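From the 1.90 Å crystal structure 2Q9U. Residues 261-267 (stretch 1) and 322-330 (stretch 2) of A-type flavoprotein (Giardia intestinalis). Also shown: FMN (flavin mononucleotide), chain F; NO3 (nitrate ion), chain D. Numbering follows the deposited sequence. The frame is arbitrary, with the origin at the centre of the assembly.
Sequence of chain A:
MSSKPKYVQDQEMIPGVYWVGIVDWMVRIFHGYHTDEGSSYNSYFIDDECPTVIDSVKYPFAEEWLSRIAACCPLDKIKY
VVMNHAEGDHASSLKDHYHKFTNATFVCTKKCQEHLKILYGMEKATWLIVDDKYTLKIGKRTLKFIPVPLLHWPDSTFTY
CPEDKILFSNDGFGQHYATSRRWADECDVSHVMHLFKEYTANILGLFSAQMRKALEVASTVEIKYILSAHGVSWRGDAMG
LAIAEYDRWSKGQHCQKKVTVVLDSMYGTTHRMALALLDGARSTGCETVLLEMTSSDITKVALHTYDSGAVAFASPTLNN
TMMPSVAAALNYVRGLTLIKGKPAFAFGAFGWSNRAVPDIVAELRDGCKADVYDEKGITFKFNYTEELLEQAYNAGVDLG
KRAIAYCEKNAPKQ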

# COMPACT_ATOMS: atom_id res chain seq x y z
N VAL A 261 14.85 10.27 14.93
CA VAL A 261 15.32 10.85 13.67
C VAL A 261 14.27 10.57 12.59
O VAL A 261 13.81 9.44 12.44
CB VAL A 261 16.69 10.29 13.23
CG1 VAL A 261 17.14 10.97 11.93
CG2 VAL A 261 17.72 10.55 14.34
N VAL A 262 13.81 11.62 11.92
CA VAL A 262 12.80 11.49 10.87
C VAL A 262 13.47 11.90 9.56
O VAL A 262 14.07 12.97 9.47
CB VAL A 262 11.57 12.40 11.14
CG1 VAL A 262 10.53 12.29 10.01
CG2 VAL A 262 10.92 12.04 12.51
N LEU A 263 13.40 11.03 8.55
CA LEU A 263 14.10 11.38 7.31
C LEU A 263 13.50 10.72 6.10
O LEU A 263 12.60 9.88 6.19
CB LEU A 263 15.60 11.00 7.38
CG LEU A 263 15.99 9.52 7.23
CD1 LEU A 263 17.42 9.34 6.74
CD2 LEU A 263 15.74 8.73 8.51
N ASP A 264 14.03 11.11 4.95
CA ASP A 264 13.84 10.31 3.76
C ASP A 264 15.19 10.33 3.03
O ASP A 264 16.04 11.16 3.32
CB ASP A 264 12.70 10.87 2.90
CG ASP A 264 12.08 9.83 1.97
OD1 ASP A 264 12.71 8.76 1.73
OD2 ASP A 264 10.96 10.09 1.45
N SER A 265 15.38 9.42 2.10
CA SER A 265 16.68 9.28 1.44
C SER A 265 16.38 8.66 0.08
O SER A 265 15.44 7.91 -0.04
CB SER A 265 17.59 8.36 2.30
OG SER A 265 18.91 8.28 1.77
N MET A 266 17.18 8.96 -0.94
CA MET A 266 17.01 8.39 -2.27
C MET A 266 18.02 7.28 -2.59
O MET A 266 17.65 6.23 -3.15
CB MET A 266 17.10 9.51 -3.31
CG MET A 266 15.93 10.48 -3.18
SD MET A 266 15.95 11.79 -4.40
CE MET A 266 17.36 12.74 -3.86
N TYR A 267 19.29 7.52 -2.27
CA TYR A 267 20.34 6.50 -2.48
C TYR A 267 21.02 6.07 -1.17
O TYR A 267 22.04 5.38 -1.20
CB TYR A 267 21.37 6.97 -3.52
CG TYR A 267 20.86 6.90 -4.94
CD1 TYR A 267 20.98 5.71 -5.70
CD2 TYR A 267 20.27 8.02 -5.54
CE1 TYR A 267 20.51 5.63 -7.04
CE2 TYR A 267 19.79 7.95 -6.88
CZ TYR A 267 19.91 6.75 -7.61
OH TYR A 267 19.44 6.69 -8.92
N MET A 322 13.85 20.30 0.24
CA MET A 322 13.81 19.00 0.94
C MET A 322 12.85 18.07 0.21
O MET A 322 12.02 18.51 -0.59
CB MET A 322 13.35 19.18 2.39
CG MET A 322 11.88 19.63 2.49
SD MET A 322 11.31 19.87 4.18
CE MET A 322 11.96 21.53 4.56
N MET A 323 12.95 16.77 0.48
CA MET A 323 12.02 15.81 -0.13
C MET A 323 10.59 16.11 0.34
O MET A 323 10.39 16.50 1.50
CB MET A 323 12.45 14.38 0.19
CG MET A 323 13.77 13.98 -0.53
SD MET A 323 14.26 12.26 -0.23
CE MET A 323 13.02 11.41 -1.21
N PRO A 324 9.57 15.96 -0.58
CA PRO A 324 8.17 16.25 -0.26
C PRO A 324 7.70 15.51 1.00
O PRO A 324 6.93 16.09 1.78
CB PRO A 324 7.42 15.73 -1.51
CG PRO A 324 8.44 15.93 -2.65
CD PRO A 324 9.74 15.52 -1.99
N SER A 325 8.14 14.26 1.21
CA SER A 325 7.71 13.46 2.38
C SER A 325 8.14 14.13 3.71
O SER A 325 7.40 14.11 4.73
CB SER A 325 8.26 12.04 2.30
OG SER A 325 9.68 12.05 2.28
N VAL A 326 9.31 14.74 3.68
CA VAL A 326 9.81 15.43 4.88
C VAL A 326 9.07 16.76 5.10
O VAL A 326 8.79 17.13 6.25
CB VAL A 326 11.36 15.57 4.83
CG1 VAL A 326 11.95 16.33 6.06
CG2 VAL A 326 12.00 14.19 4.75
N ALA A 327 8.75 17.47 4.01
CA ALA A 327 7.85 18.67 4.09
C ALA A 327 6.48 18.29 4.71
O ALA A 327 5.92 19.04 5.54
CB ALA A 327 7.65 19.30 2.68
N ALA A 328 5.97 17.13 4.35
CA ALA A 328 4.67 16.72 4.93
C ALA A 328 4.84 16.46 6.43
O ALA A 328 4.03 16.94 7.24
CB ALA A 328 4.12 15.49 4.21
N ALA A 329 5.92 15.76 6.79
CA ALA A 329 6.14 15.39 8.21
C ALA A 329 6.32 16.66 9.04
O ALA A 329 5.75 16.77 10.12
CB ALA A 329 7.34 14.47 8.36
N LEU A 330 7.06 17.63 8.50
CA LEU A 330 7.23 18.90 9.19
C LEU A 330 5.95 19.72 9.31
O LEU A 330 5.68 20.26 10.38
CB LEU A 330 8.36 19.73 8.56
CG LEU A 330 9.78 19.23 8.87
CD1 LEU A 330 10.74 19.89 7.88
CD2 LEU A 330 10.22 19.59 10.30
N1 FMN F . 21.34 17.88 -5.46
C2 FMN F . 21.32 19.23 -5.31
O2 FMN F . 22.27 19.80 -4.73
N3 FMN F . 20.27 19.97 -5.83
C4 FMN F . 19.21 19.35 -6.46
O4 FMN F . 18.24 20.05 -6.77
C4A FMN F . 19.21 17.95 -6.61
N5 FMN F . 18.19 17.27 -7.26
C5A FMN F . 18.26 15.89 -7.39
C6 FMN F . 17.24 15.19 -8.04
C7 FMN F . 17.29 13.79 -8.17
C7M FMN F . 16.28 13.12 -9.06
C8 FMN F . 18.37 13.08 -7.65
C8M FMN F . 18.41 11.57 -7.67
C9 FMN F . 19.39 13.77 -7.00
C9A FMN F . 19.35 15.17 -6.86
N10 FMN F . 20.37 15.86 -6.20
C10 FMN F . 20.31 17.23 -6.10
C1' FMN F . 21.55 15.15 -5.62
C2' FMN F . 21.22 14.44 -4.31
O2' FMN F . 20.93 15.36 -3.25
C3' FMN F . 22.41 13.52 -4.03
O3' FMN F . 22.30 12.42 -4.93
C4' FMN F . 22.48 12.97 -2.62
O4' FMN F . 23.74 12.35 -2.42
C5' FMN F . 21.39 11.94 -2.36
O5' FMN F . 21.37 11.63 -0.97
P FMN F . 20.88 10.19 -0.52
O1P FMN F . 20.59 10.30 0.97
O2P FMN F . 19.64 9.87 -1.30
O3P FMN F . 21.93 9.13 -0.78
N NO3 D . 8.93 11.80 -1.62
O1 NO3 D . 7.54 11.63 -1.55
O2 NO3 D . 9.66 11.24 -2.66
O3 NO3 D . 9.61 12.51 -0.63

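How does the start of stretch 2 reach the loop that follows the strand? Met-322 lies out of reach, so the contact begins with Met-323, the N-cap residue just before the helix, whose CA-to-CB bond points toward stretch 1. Met-323 gives up more surface to the other stretch than any other residue of stretch 2. With chi1 near -69° and chi2 near 180°, its side chain extends to the loop of stretch 1. The sulfur SD of Met-323 lies 3.8 Å from the backbone N of Ser-265, and the methyl CE of Met-323 comes within 3.6 Å of CG of Met-266. That last pairing is apolar: Met-266 sets out sideways, but the end of its side chain comes nearer. The same methyl CE of Met-323 also lies 3.6 Å from OD2 of Asp-264, so one methyl packs beside both a carboxylate oxygen and the CG methylene of Met-266.

What does the first turn of the helix offer to Asp-264? Pro-324 makes no contact with stretch 1, but Ser-325, with its CA-to-CB bond pointing toward stretch 1, supplies the polar link. OG of Ser-325 donates to OD2 of Asp-264 across 2.5 Å, a very short hydrogen bond and the only one between the two stretches. Asp-264 is buried and its CA-to-CB bond points toward the helix, so the bond gives one carboxylate oxygen a partner in a largely apolar contact. The other oxygen, OD1 of Asp-264, accepts from the backbone N of Ser-265 at 2.8 Å, which ties the side chain to its own loop. The backbone N of Ser-325 donates to O3 of the nitrate ion at 2.9 Å.

Where do the two backbones come closest? The nearest CA atoms are those of Leu-263 and Val-326, 6.4 Å apart, at the end of the strand. Leu-263 points its CA-to-CB bond away from the helix, and it is its backbone that Val-326 meets: CG2 of Val-326 lies 4.0 Å from C of Leu-263. CG2 of Val-326 also lies 3.7 Å from N of Asp-264 and 3.9 Å from CB of Asp-264. A slim beta-branched side chain thus rests directly on the main chain where strand gives way to loop. Ala-327 and Ala-328 are then out of reach as the helix turns.

How does the contact end, and what lies on the loop beyond it? One turn after Ser-325, Ala-329 again points toward stretch 1, and CB of Ala-329 meets CG1 of Val-262 at 4.2 Å, a modest apolar contact with the strand. The backbone bond from N of Ala-329 to O of Ser-325, 3.0 Å long, belongs to the helical pattern that sets this spacing. Beyond Asp-264, the loop turns to the flavin phosphate: OG of Ser-265 donates to O1P of FMN at 2.7 Å, while the backbone N atoms of Met-266 and Tyr-267 each donate to O2P of FMN at 2.6 Å.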